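Local structure of angiotensin-converting enzyme (Anopheles gambiae, 6S1Y) at residues A[263-268]-A[417-422]; A[219-224]-A[581-586]; A[303-308]-A[364-369]. The protein is a zinc metallopeptidase of the angiotensin-converting enzyme family that probably removes dipeptides from the C-terminal ends of peptide substrates. One frame throughout, in Å; residues are numbered along the deposited sequence.

Contact 1 (A[263-268]-A[417-422]); sequences FTTPFP and KINQFY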
loop_
_atom_site.group_PDB
_atom_site.type_symbol
_atom_site.label_atom_id
_atom_site.label_comp_id
_atom_site.label_asym_id
_atom_site.label_seq_id
_atom_site.Cartn_x
_atom_site.Cartn_y
_atom_site.Cartn_z
ATOM N N PHE A 263 -22.531 8.635 0.463
ATOM C CA PHE A 263 -23.168 9.251 -0.703
ATOM C C PHE A 263 -23.891 8.240 -1.597
ATOM O O PHE A 263 -24.880 8.589 -2.243
ATOM C CB PHE A 263 -22.054 9.965 -1.488
ATOM C CG PHE A 263 -22.526 10.886 -2.554
ATOM C CD1 PHE A 263 -23.326 11.975 -2.244
ATOM C CD2 PHE A 263 -22.108 10.707 -3.877
ATOM C CE1 PHE A 263 -23.745 12.849 -3.238
ATOM C CE2 PHE A 263 -22.521 11.574 -4.869
ATOM C CZ PHE A 263 -23.343 12.643 -4.555
ATOM N N THR A 264 -23.421 6.989 -1.660
ATOM C CA THR A 264 -24.014 6.006 -2.554
ATOM C C THR A 264 -24.546 4.769 -1.837
ATOM O O THR A 264 -24.828 3.768 -2.489
ATOM C CB THR A 264 -22.999 5.580 -3.616
ATOM O OG1 THR A 264 -21.862 4.976 -2.974
ATOM C CG2 THR A 264 -22.545 6.772 -4.441
ATOM N N THR A 265 -24.767 4.840 -0.525
ATOM C CA THR A 265 -25.029 3.642 0.248
ATOM C C THR A 265 -26.438 3.116 -0.007
ATOM O O THR A 265 -27.360 3.877 -0.336
ATOM C CB THR A 265 -24.826 3.916 1.746
ATOM O OG1 THR A 265 -24.725 2.675 2.464
ATOM C CG2 THR A 265 -25.978 4.734 2.357
ATOM N N PRO A 266 -26.645 1.815 0.157
ATOM C CA PRO A 266 -27.984 1.256 -0.102
ATOM C C PRO A 266 -29.091 1.845 0.758
ATOM O O PRO A 266 -30.210 2.036 0.264
ATOM C CB PRO A 266 -27.783 -0.236 0.175
ATOM C CG PRO A 266 -26.368 -0.494 -0.184
ATOM C CD PRO A 266 -25.625 0.763 0.302
ATOM N N PHE A 267 -28.829 2.127 2.034
ATOM C CA PHE A 267 -29.874 2.487 2.996
ATOM C C PHE A 267 -29.404 3.727 3.741
ATOM O O PHE A 267 -28.981 3.658 4.908
ATOM C CB PHE A 267 -30.189 1.302 3.911
ATOM C CG PHE A 267 -30.694 0.092 3.145
ATOM C CD1 PHE A 267 -31.943 0.118 2.560
ATOM C CD2 PHE A 267 -29.910 -1.022 2.981
ATOM C CE1 PHE A 267 -32.411 -0.956 1.818
ATOM C CE2 PHE A 267 -30.358 -2.110 2.246
ATOM C CZ PHE A 267 -31.618 -2.079 1.665
ATOM N N PRO A 268 -29.459 4.888 3.083
ATOM C CA PRO A 268 -28.887 6.099 3.673
ATOM C C PRO A 268 -29.592 6.575 4.928
ATOM O O PRO A 268 -28.982 7.336 5.693
ATOM C CB PRO A 268 -29.010 7.143 2.544
ATOM C CG PRO A 268 -30.013 6.581 1.574
ATOM C CD PRO A 268 -29.893 5.084 1.689
ATOM N N LYS A 417 -26.629 -4.073 8.162
ATOM C CA LYS A 417 -25.555 -4.979 7.777
ATOM C C LYS A 417 -25.155 -4.802 6.307
ATOM O O LYS A 417 -23.959 -4.904 5.985
ATOM C CB LYS A 417 -25.960 -6.409 8.099
ATOM C CG LYS A 417 -25.614 -6.762 9.538
ATOM C CD LYS A 417 -26.418 -7.936 10.073
ATOM C CE LYS A 417 -26.303 -9.170 9.198
ATOM N NZ LYS A 417 -26.730 -10.400 9.957
ATOM N N ILE A 418 -26.107 -4.496 5.415
ATOM C CA ILE A 418 -25.755 -4.212 4.023
ATOM C C ILE A 418 -24.923 -2.926 3.932
ATOM O O ILE A 418 -23.877 -2.898 3.278
ATOM C CB ILE A 418 -27.030 -4.137 3.156
ATOM C CG1 ILE A 418 -27.811 -5.469 3.194
ATOM C CG2 ILE A 418 -26.695 -3.801 1.724
ATOM C CD1 ILE A 418 -27.042 -6.666 2.678
ATOM N N ASN A 419 -25.360 -1.847 4.603
ATOM C CA ASN A 419 -24.554 -0.629 4.623
ATOM C C ASN A 419 -23.122 -0.930 5.055
ATOM O O ASN A 419 -22.162 -0.352 4.519
ATOM C CB ASN A 419 -25.123 0.428 5.572
ATOM C CG ASN A 419 -26.326 1.153 5.010
ATOM O OD1 ASN A 419 -26.565 1.146 3.800
ATOM N ND2 ASN A 419 -27.097 1.794 5.888
ATOM N N GLN A 420 -22.965 -1.819 6.036
ATOM C CA GLN A 420 -21.647 -2.195 6.535
ATOM C C GLN A 420 -20.860 -2.974 5.491
ATOM O O GLN A 420 -19.713 -2.627 5.179
ATOM C CB GLN A 420 -21.814 -3.021 7.817
ATOM C CG GLN A 420 -20.515 -3.571 8.400
ATOM C CD GLN A 420 -20.750 -4.650 9.452
ATOM O OE1 GLN A 420 -21.874 -4.850 9.938
ATOM N NE2 GLN A 420 -19.686 -5.358 9.805
ATOM N N PHE A 421 -21.456 -4.035 4.939
ATOM C CA PHE A 421 -20.788 -4.806 3.888
ATOM C C PHE A 421 -20.430 -3.917 2.697
ATOM O O PHE A 421 -19.372 -4.074 2.070
ATOM C CB PHE A 421 -21.691 -5.953 3.405
ATOM C CG PHE A 421 -22.106 -6.930 4.478
ATOM C CD1 PHE A 421 -21.354 -7.110 5.636
ATOM C CD2 PHE A 421 -23.269 -7.671 4.326
ATOM C CE1 PHE A 421 -21.772 -8.020 6.642
ATOM C CE2 PHE A 421 -23.692 -8.586 5.309
ATOM C CZ PHE A 421 -22.940 -8.765 6.462
ATOM N N TYR A 422 -21.332 -3.003 2.343
ATOM C CA TYR A 422 -21.100 -2.110 1.216
ATOM C C TYR A 422 -19.886 -1.236 1.464
ATOM O O TYR A 422 -18.965 -1.184 0.643
ATOM C CB TYR A 422 -22.336 -1.255 0.985
ATOM C CG TYR A 422 -22.210 -0.295 -0.146
ATOM C CD1 TYR A 422 -22.237 -0.752 -1.480
ATOM C CD2 TYR A 422 -22.054 1.073 0.083
ATOM C CE1 TYR A 422 -22.118 0.130 -2.542
ATOM C CE2 TYR A 422 -21.955 1.970 -0.976
ATOM C CZ TYR A 422 -21.979 1.487 -2.287
ATOM O OH TYR A 422 -21.868 2.345 -3.345
HETATM O O HOH W 1 -22.183 2.147 3.890
#

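Contact 2 (A[219-224]-A[581-586]); sequences EQLHAY and QWLLEE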
loop_
_atom_site.group_PDB
_atom_site.type_symbol
_atom_site.label_atom_id
_atom_site.label_comp_id
_atom_site.label_asym_id
_atom_site.label_seq_id
_atom_site.Cartn_x
_atom_site.Cartn_y
_atom_site.Cartn_z
ATOM N N GLU A 219 -17.285 -6.645 -10.459
ATOM C CA GLU A 219 -18.128 -6.056 -11.499
ATOM C C GLU A 219 -19.540 -5.784 -10.985
ATOM O O GLU A 219 -20.152 -4.781 -11.371
ATOM C CB GLU A 219 -18.123 -6.942 -12.757
ATOM C CG GLU A 219 -16.720 -6.909 -13.425
ATOM C CD GLU A 219 -16.599 -7.668 -14.755
ATOM O OE1 GLU A 219 -15.679 -7.294 -15.506
ATOM O OE2 GLU A 219 -17.380 -8.618 -15.028
ATOM N N GLN A 220 -20.070 -6.621 -10.100
ATOM C CA GLN A 220 -21.347 -6.299 -9.485
ATOM C C GLN A 220 -21.261 -5.020 -8.658
ATOM O O GLN A 220 -22.172 -4.192 -8.694
ATOM C CB GLN A 220 -21.827 -7.472 -8.626
ATOM C CG GLN A 220 -22.150 -8.735 -9.434
ATOM C CD GLN A 220 -23.290 -8.515 -10.408
ATOM O OE1 GLN A 220 -24.309 -7.923 -10.060
ATOM N NE2 GLN A 220 -23.114 -8.988 -11.640
ATOM N N LEU A 221 -20.176 -4.824 -7.911
ATOM C CA LEU A 221 -20.071 -3.642 -7.050
ATOM C C LEU A 221 -19.898 -2.390 -7.887
ATOM O O LEU A 221 -20.581 -1.382 -7.672
ATOM C CB LEU A 221 -18.890 -3.792 -6.098
ATOM C CG LEU A 221 -18.702 -2.656 -5.097
ATOM C CD1 LEU A 221 -19.960 -2.485 -4.211
ATOM C CD2 LEU A 221 -17.464 -2.914 -4.208
ATOM N N HIS A 222 -18.943 -2.431 -8.832
ATOM C CA HIS A 222 -18.802 -1.387 -9.835
ATOM C C HIS A 222 -20.139 -1.008 -10.447
ATOM O O HIS A 222 -20.425 0.177 -10.649
ATOM C CB HIS A 222 -17.850 -1.881 -10.924
ATOM C CG HIS A 222 -17.732 -0.967 -12.095
ATOM N ND1 HIS A 222 -18.737 -0.819 -13.021
ATOM C CD2 HIS A 222 -16.724 -0.156 -12.490
ATOM C CE1 HIS A 222 -18.363 0.063 -13.926
ATOM N NE2 HIS A 222 -17.143 0.474 -13.631
ATOM N N ALA A 223 -20.974 -1.995 -10.759
ATOM C CA ALA A 223 -22.245 -1.693 -11.420
ATOM C C ALA A 223 -23.196 -0.951 -10.489
ATOM O O ALA A 223 -23.934 -0.065 -10.919
ATOM C CB ALA A 223 -22.883 -2.982 -11.916
ATOM N N TYR A 224 -23.202 -1.303 -9.206
ATOM C CA TYR A 224 -24.071 -0.598 -8.265
ATOM C C TYR A 224 -23.601 0.835 -8.054
ATOM O O TYR A 224 -24.398 1.775 -8.109
ATOM C CB TYR A 224 -24.126 -1.352 -6.941
ATOM C CG TYR A 224 -25.153 -0.772 -5.984
ATOM C CD1 TYR A 224 -26.484 -1.123 -6.093
ATOM C CD2 TYR A 224 -24.794 0.167 -5.023
ATOM C CE1 TYR A 224 -27.440 -0.581 -5.260
ATOM C CE2 TYR A 224 -25.750 0.708 -4.148
ATOM C CZ TYR A 224 -27.070 0.333 -4.276
ATOM O OH TYR A 224 -28.021 0.855 -3.450
ATOM N N GLN A 581 -23.926 -11.601 -2.855
ATOM C CA GLN A 581 -25.276 -12.120 -3.064
ATOM C C GLN A 581 -26.283 -10.979 -3.121
ATOM O O GLN A 581 -27.214 -11.002 -3.926
ATOM C CB GLN A 581 -25.665 -13.111 -1.974
ATOM C CG GLN A 581 -24.757 -14.309 -1.842
ATOM C CD GLN A 581 -24.631 -15.121 -3.144
ATOM O OE1 GLN A 581 -25.592 -15.271 -3.905
ATOM N NE2 GLN A 581 -23.435 -15.634 -3.400
ATOM N N TRP A 582 -26.097 -9.956 -2.296
ATOM C CA TRP A 582 -27.047 -8.856 -2.286
ATOM C C TRP A 582 -26.964 -8.057 -3.580
ATOM O O TRP A 582 -27.990 -7.715 -4.167
ATOM C CB TRP A 582 -26.806 -7.961 -1.076
ATOM C CG TRP A 582 -27.861 -6.936 -0.923
ATOM C CD1 TRP A 582 -29.071 -7.083 -0.310
ATOM C CD2 TRP A 582 -27.819 -5.593 -1.416
ATOM N NE1 TRP A 582 -29.769 -5.904 -0.365
ATOM C CE2 TRP A 582 -29.027 -4.979 -1.054
ATOM C CE3 TRP A 582 -26.869 -4.852 -2.108
ATOM C CZ2 TRP A 582 -29.312 -3.654 -1.370
ATOM C CZ3 TRP A 582 -27.149 -3.540 -2.407
ATOM C CH2 TRP A 582 -28.359 -2.953 -2.036
ATOM N N LEU A 583 -25.752 -7.803 -4.068
ATOM C CA LEU A 583 -25.589 -7.034 -5.298
ATOM C C LEU A 583 -26.172 -7.764 -6.499
ATOM O O LEU A 583 -26.825 -7.144 -7.346
ATOM C CB LEU A 583 -24.115 -6.735 -5.531
ATOM C CG LEU A 583 -23.437 -5.775 -4.536
ATOM C CD1 LEU A 583 -21.919 -5.824 -4.714
ATOM C CD2 LEU A 583 -23.962 -4.366 -4.731
ATOM N N LEU A 584 -25.930 -9.081 -6.607
ATOM C CA LEU A 584 -26.463 -9.852 -7.729
ATOM C C LEU A 584 -27.959 -9.626 -7.879
ATOM O O LEU A 584 -28.466 -9.413 -8.986
ATOM C CB LEU A 584 -26.204 -11.353 -7.539
ATOM C CG LEU A 584 -24.812 -11.849 -7.897
ATOM C CD1 LEU A 584 -24.578 -13.272 -7.363
ATOM C CD2 LEU A 584 -24.615 -11.799 -9.403
ATOM N N GLU A 585 -28.686 -9.695 -6.767
ATOM C CA GLU A 585 -30.132 -9.510 -6.806
ATOM C C GLU A 585 -30.506 -8.044 -7.003
ATOM O O GLU A 585 -31.414 -7.740 -7.782
ATOM C CB GLU A 585 -30.757 -10.071 -5.525
ATOM C CG GLU A 585 -32.288 -10.020 -5.499
ATOM C CD GLU A 585 -32.940 -10.750 -6.684
ATOM O OE1 GLU A 585 -34.065 -10.346 -7.060
ATOM O OE2 GLU A 585 -32.333 -11.715 -7.231
ATOM N N GLU A 586 -29.810 -7.120 -6.327
ATOM C CA GLU A 586 -30.219 -5.717 -6.378
ATOM C C GLU A 586 -29.929 -5.100 -7.746
ATOM O O GLU A 586 -30.743 -4.328 -8.259
ATOM C CB GLU A 586 -29.536 -4.925 -5.259
ATOM C CG GLU A 586 -29.955 -3.461 -5.153
ATOM C CD GLU A 586 -31.337 -3.241 -4.546
ATOM O OE1 GLU A 586 -31.713 -2.052 -4.429
ATOM O OE2 GLU A 586 -32.031 -4.213 -4.157
HETATM O O HOH W 2 -26.766 -8.757 -11.031
HETATM O O HOH W 3 -30.356 0.198 -3.857
#

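Contact 3 (A[303-308]-A[364-369]); sequences TKLPQT and YYLQYQ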
loop_
_atom_site.group_PDB
_atom_site.type_symbol
_atom_site.label_atom_id
_atom_site.label_comp_id
_atom_site.label_asym_id
_atom_site.label_seq_id
_atom_site.Cartn_x
_atom_site.Cartn_y
_atom_site.Cartn_z
ATOM N N THR A 303 4.484 -5.729 21.255
ATOM C CA THR A 303 5.403 -4.751 21.815
ATOM C C THR A 303 4.801 -3.355 21.834
ATOM O O THR A 303 4.297 -2.871 20.816
ATOM C CB THR A 303 6.706 -4.732 21.027
ATOM O OG1 THR A 303 7.302 -6.032 21.061
ATOM C CG2 THR A 303 7.667 -3.688 21.609
ATOM N N LYS A 304 4.869 -2.708 22.996
ATOM C CA LYS A 304 4.499 -1.309 23.142
ATOM C C LYS A 304 5.498 -0.422 22.405
ATOM O O LYS A 304 6.679 -0.746 22.294
ATOM C CB LYS A 304 4.473 -0.929 24.630
ATOM C CG LYS A 304 3.980 0.480 24.934
ATOM C CD LYS A 304 4.641 1.049 26.193
ATOM C CE LYS A 304 3.612 1.596 27.181
ATOM N NZ LYS A 304 2.552 2.436 26.543
ATOM N N LEU A 305 5.020 0.718 21.911
ATOM C CA LEU A 305 5.907 1.597 21.145
ATOM C C LEU A 305 6.993 2.154 22.062
ATOM O O LEU A 305 6.675 2.681 23.126
ATOM C CB LEU A 305 5.121 2.751 20.504
ATOM C CG LEU A 305 4.172 2.383 19.357
ATOM C CD1 LEU A 305 3.329 3.570 18.942
ATOM C CD2 LEU A 305 4.951 1.859 18.156
ATOM N N PRO A 306 8.265 2.087 21.676
ATOM C CA PRO A 306 9.323 2.708 22.490
ATOM C C PRO A 306 9.231 4.220 22.473
ATOM O O PRO A 306 8.617 4.836 21.593
ATOM C CB PRO A 306 10.616 2.236 21.819
ATOM C CG PRO A 306 10.207 2.017 20.335
ATOM C CD PRO A 306 8.782 1.513 20.409
ATOM N N GLN A 307 9.891 4.824 23.468
ATOM C CA GLN A 307 9.876 6.280 23.595
ATOM C C GLN A 307 10.569 6.949 22.413
ATOM O O GLN A 307 10.181 8.043 22.002
ATOM C CB GLN A 307 10.533 6.698 24.926
ATOM C CG GLN A 307 10.511 8.190 25.189
ATOM C CD GLN A 307 9.110 8.705 25.423
ATOM O OE1 GLN A 307 8.267 8.013 26.018
ATOM N NE2 GLN A 307 8.834 9.917 24.936
ATOM N N THR A 308 11.621 6.330 21.878
ATOM C CA THR A 308 12.251 6.863 20.667
ATOM C C THR A 308 11.206 7.134 19.575
ATOM O O THR A 308 11.258 8.164 18.882
ATOM C CB THR A 308 13.315 5.887 20.163
ATOM O OG1 THR A 308 14.336 5.739 21.157
ATOM C CG2 THR A 308 13.957 6.391 18.890
ATOM N N TYR A 364 6.072 -4.751 13.097
ATOM C CA TYR A 364 6.865 -5.773 12.433
ATOM C C TYR A 364 8.348 -5.497 12.669
ATOM O O TYR A 364 9.106 -6.393 13.056
ATOM C CB TYR A 364 6.515 -5.796 10.947
ATOM C CG TYR A 364 6.626 -7.126 10.202
ATOM C CD1 TYR A 364 7.363 -8.194 10.692
ATOM C CD2 TYR A 364 5.977 -7.287 8.971
ATOM C CE1 TYR A 364 7.460 -9.401 9.967
ATOM C CE2 TYR A 364 6.051 -8.471 8.254
ATOM C CZ TYR A 364 6.794 -9.530 8.743
ATOM O OH TYR A 364 6.841 -10.688 7.981
ATOM N N TYR A 365 8.767 -4.238 12.469
ATOM C CA TYR A 365 10.134 -3.838 12.780
ATOM C C TYR A 365 10.521 -4.300 14.187
ATOM O O TYR A 365 11.556 -4.953 14.380
ATOM C CB TYR A 365 10.286 -2.313 12.662
ATOM C CG TYR A 365 10.038 -1.685 11.280
ATOM C CD1 TYR A 365 10.169 -2.419 10.103
ATOM C CD2 TYR A 365 9.663 -0.346 11.175
ATOM C CE1 TYR A 365 9.941 -1.840 8.868
ATOM C CE2 TYR A 365 9.443 0.248 9.939
ATOM C CZ TYR A 365 9.579 -0.501 8.792
ATOM O OH TYR A 365 9.344 0.105 7.577
ATOM N N LEU A 366 9.682 -3.986 15.185
ATOM C CA LEU A 366 10.019 -4.310 16.567
ATOM C C LEU A 366 10.107 -5.811 16.782
ATOM O O LEU A 366 10.955 -6.275 17.552
ATOM C CB LEU A 366 9.008 -3.689 17.527
ATOM C CG LEU A 366 9.044 -2.159 17.532
ATOM C CD1 LEU A 366 7.831 -1.593 18.248
ATOM C CD2 LEU A 366 10.341 -1.612 18.187
ATOM N N GLN A 367 9.287 -6.593 16.073
ATOM C CA GLN A 367 9.254 -8.034 16.310
ATOM C C GLN A 367 10.468 -8.755 15.733
ATOM O O GLN A 367 10.827 -9.831 16.224
ATOM C CB GLN A 367 7.979 -8.647 15.725
ATOM C CG GLN A 367 6.719 -8.275 16.482
ATOM C CD GLN A 367 6.676 -8.903 17.871
ATOM O OE1 GLN A 367 7.042 -10.061 18.043
ATOM N NE2 GLN A 367 6.224 -8.139 18.855
ATOM N N TYR A 368 11.100 -8.227 14.689
ATOM C CA TYR A 368 12.234 -8.930 14.102
ATOM C C TYR A 368 13.559 -8.177 14.247
ATOM O O TYR A 368 14.558 -8.587 13.650
ATOM C CB TYR A 368 11.955 -9.277 12.625
ATOM C CG TYR A 368 11.746 -8.149 11.615
ATOM C CD1 TYR A 368 12.643 -7.088 11.502
ATOM C CD2 TYR A 368 10.678 -8.193 10.711
ATOM C CE1 TYR A 368 12.455 -6.076 10.547
ATOM C CE2 TYR A 368 10.483 -7.191 9.762
ATOM C CZ TYR A 368 11.377 -6.144 9.674
ATOM O OH TYR A 368 11.184 -5.163 8.722
ATOM N N GLN A 369 13.604 -7.121 15.059
ATOM C CA GLN A 369 14.824 -6.331 15.177
ATOM C C GLN A 369 15.972 -7.091 15.835
ATOM O O GLN A 369 17.120 -6.646 15.724
ATOM C CB GLN A 369 14.550 -5.047 15.950
ATOM C CG GLN A 369 14.136 -5.219 17.390
ATOM C CD GLN A 369 13.998 -3.880 18.089
ATOM O OE1 GLN A 369 14.373 -2.844 17.536
ATOM N NE2 GLN A 369 13.459 -3.887 19.296
#

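Contact 1 (A[263-268]-A[417-422])
Asn419 and Tyr422, one turn apart on helix 414-429, receive an irregular loop, residues 264-267, in this mainly helical angiotensin-converting enzyme fold. The tight part lies round the Asn419 amide. Asn419 OD1 takes two donors: Phe267 N at 3.0 Å, in the carbonyl plane on a lone pair, and Thr265 OG1 at 2.7 Å, which stands above that plane, 62° out of it. Asn419 ND2 gives a bond to Phe267 O at 2.8 Å, so the amide pairs with both backbone polar atoms of Phe267; ND2 also reaches Lys271 O. A water donates to both Thr265 OG1 (3.0 Å) and Asn419 O (2.6 Å). Next to the amide, Pro266 lays CD over one face of the Tyr422 ring, 3.9 Å from the centroid, a CH-pi contact, while Tyr224 and Trp582 pack on the proline as well. Round the partly exposed Phe267 ring the fit is looser: its edge faces Ile418, Phe267 CE2 to Ile418 CB at 4.0 Å. With CG anti to its backbone N (chi1 180°), Tyr422 extends to the loop, where OH donates to Thr264 OG1, lying in the ring plane at 2.7 Å.

Contact 2 (A[219-224]-A[581-586])
Tyr224 and Trp582 share one first torsion: in each, CG is anti to the backbone N (chi1 -172°), and the two rings meet. They form an offset edge-to-face pair, the edge of the indole's six-membered ring directed at the face of the tyrosine with the planes 66° apart. Trp582 CZ3 lies over the rim of that face, and Trp582 CH2 is 4.1 Å from Tyr224 CE1. This is helix-helix packing between 203-233 and 577-590, whose short segments run at 54° to each other with axes 9.3 Å apart. Leu583 sits at the centre and splits its two methyls: CD1 rests against the backbone of Leu221, 3.7 Å from CA, while CD2 meets Tyr224 CB at the same distance. Leu221 also lies on Tyr422 and Val426 of helix 414-429, which extends the apolar layer.

Gln220 packs CB on Leu583 CB at 3.9 Å and, its chain bent at chi2, crosses Leu584 at about a right angle, laying its amide carbon CD against Leu584 CD2 at 3.7 Å. Its backbone O accepts a bond from Asn587, just beyond the second segment. Waters bridge polar atoms of the two segments. One molecule donates to both Gln220 OE1 and Leu584 O; another, in the plane of the Tyr224 ring, is hydrogen-bonded to its OH and donates to Glu586 OE1 at 2.7 Å.

No direct hydrogen bond joins the two segments. The adhesion between them is therefore apolar and aromatic, with water linking polar groups that do not meet directly.

Contact 3 (A[303-308]-A[364-369])
Pro306 and Leu366 reach toward each other tip to tip: ring carbon CD of the proline meets the end of the leucine, 3.9 Å from Leu366 CD1 and 4.1 Å from Leu366 CD2. The contact joins the chain leading into helix 307-312 to the C-terminal part of helix 349-368, the helix that carries the zinc ligands His357 and His361 in the HExxH motif of this peptidase clan. The CB of Leu366 points toward the loop.

Thr303 approaches the same leucine obliquely. Its methyl CG2, anti to the backbone N, lies 4.0 Å from Leu366 CD1, so one leucine methyl is touched by both threonine and proline. Leu305 adds only a loose contact, CD2 to Leu366 CD1 at 4.5 Å. Its CB points away from the helix and the side chain packs on Leu359 and Ile362, earlier on the same helix, while Val339 of strand 339-342 touches both Pro306 and Leu366.

The second pairing has a different orientation. Thr303 and Gln367, the latter bent at chi2, slide past each other in opposite directions, which brings Thr303 OG1 to 3.2 Å from Gln367 NE2. The angle is too poor for a hydrogen bond, and the amide NE2 is instead bonded to Gln363 OE1, one turn back. A polar tie comes from just outside, where Gln363 NE2 donates to Thr303 O; Gln363 thus serves both the loop backbone and the Gln367 side chain.

The contact between the two segments themselves is, then, mainly apolar and centres on Leu366, with no hydrogen bond across it.

Overall arrangement
Contacts 1 and 2 are neighbours, their centres 12 Å apart, and form one continuous patch: Pro266 CA lies 3.4 Å from Tyr224 OH, Pro266 CB lies 3.5 Å from Trp582 CH2, and Ile418 CD1 meets Trp582 CD1 at 3.6 Å. Helices 203-233, 414-429 and 577-590 are thereby packed together with the 263-268 loop. Contact 3 stands apart, its centre about 38 Å from that of contact 1 and 42 Å from that of contact 2, with which it lies on opposite sides of the chain's centre. Its helix 349-368 also supplies the zinc ligands His357 and His361; Glu385 completes the protein ligands, and the bound gamma-glutamyl ligand lies at the same site.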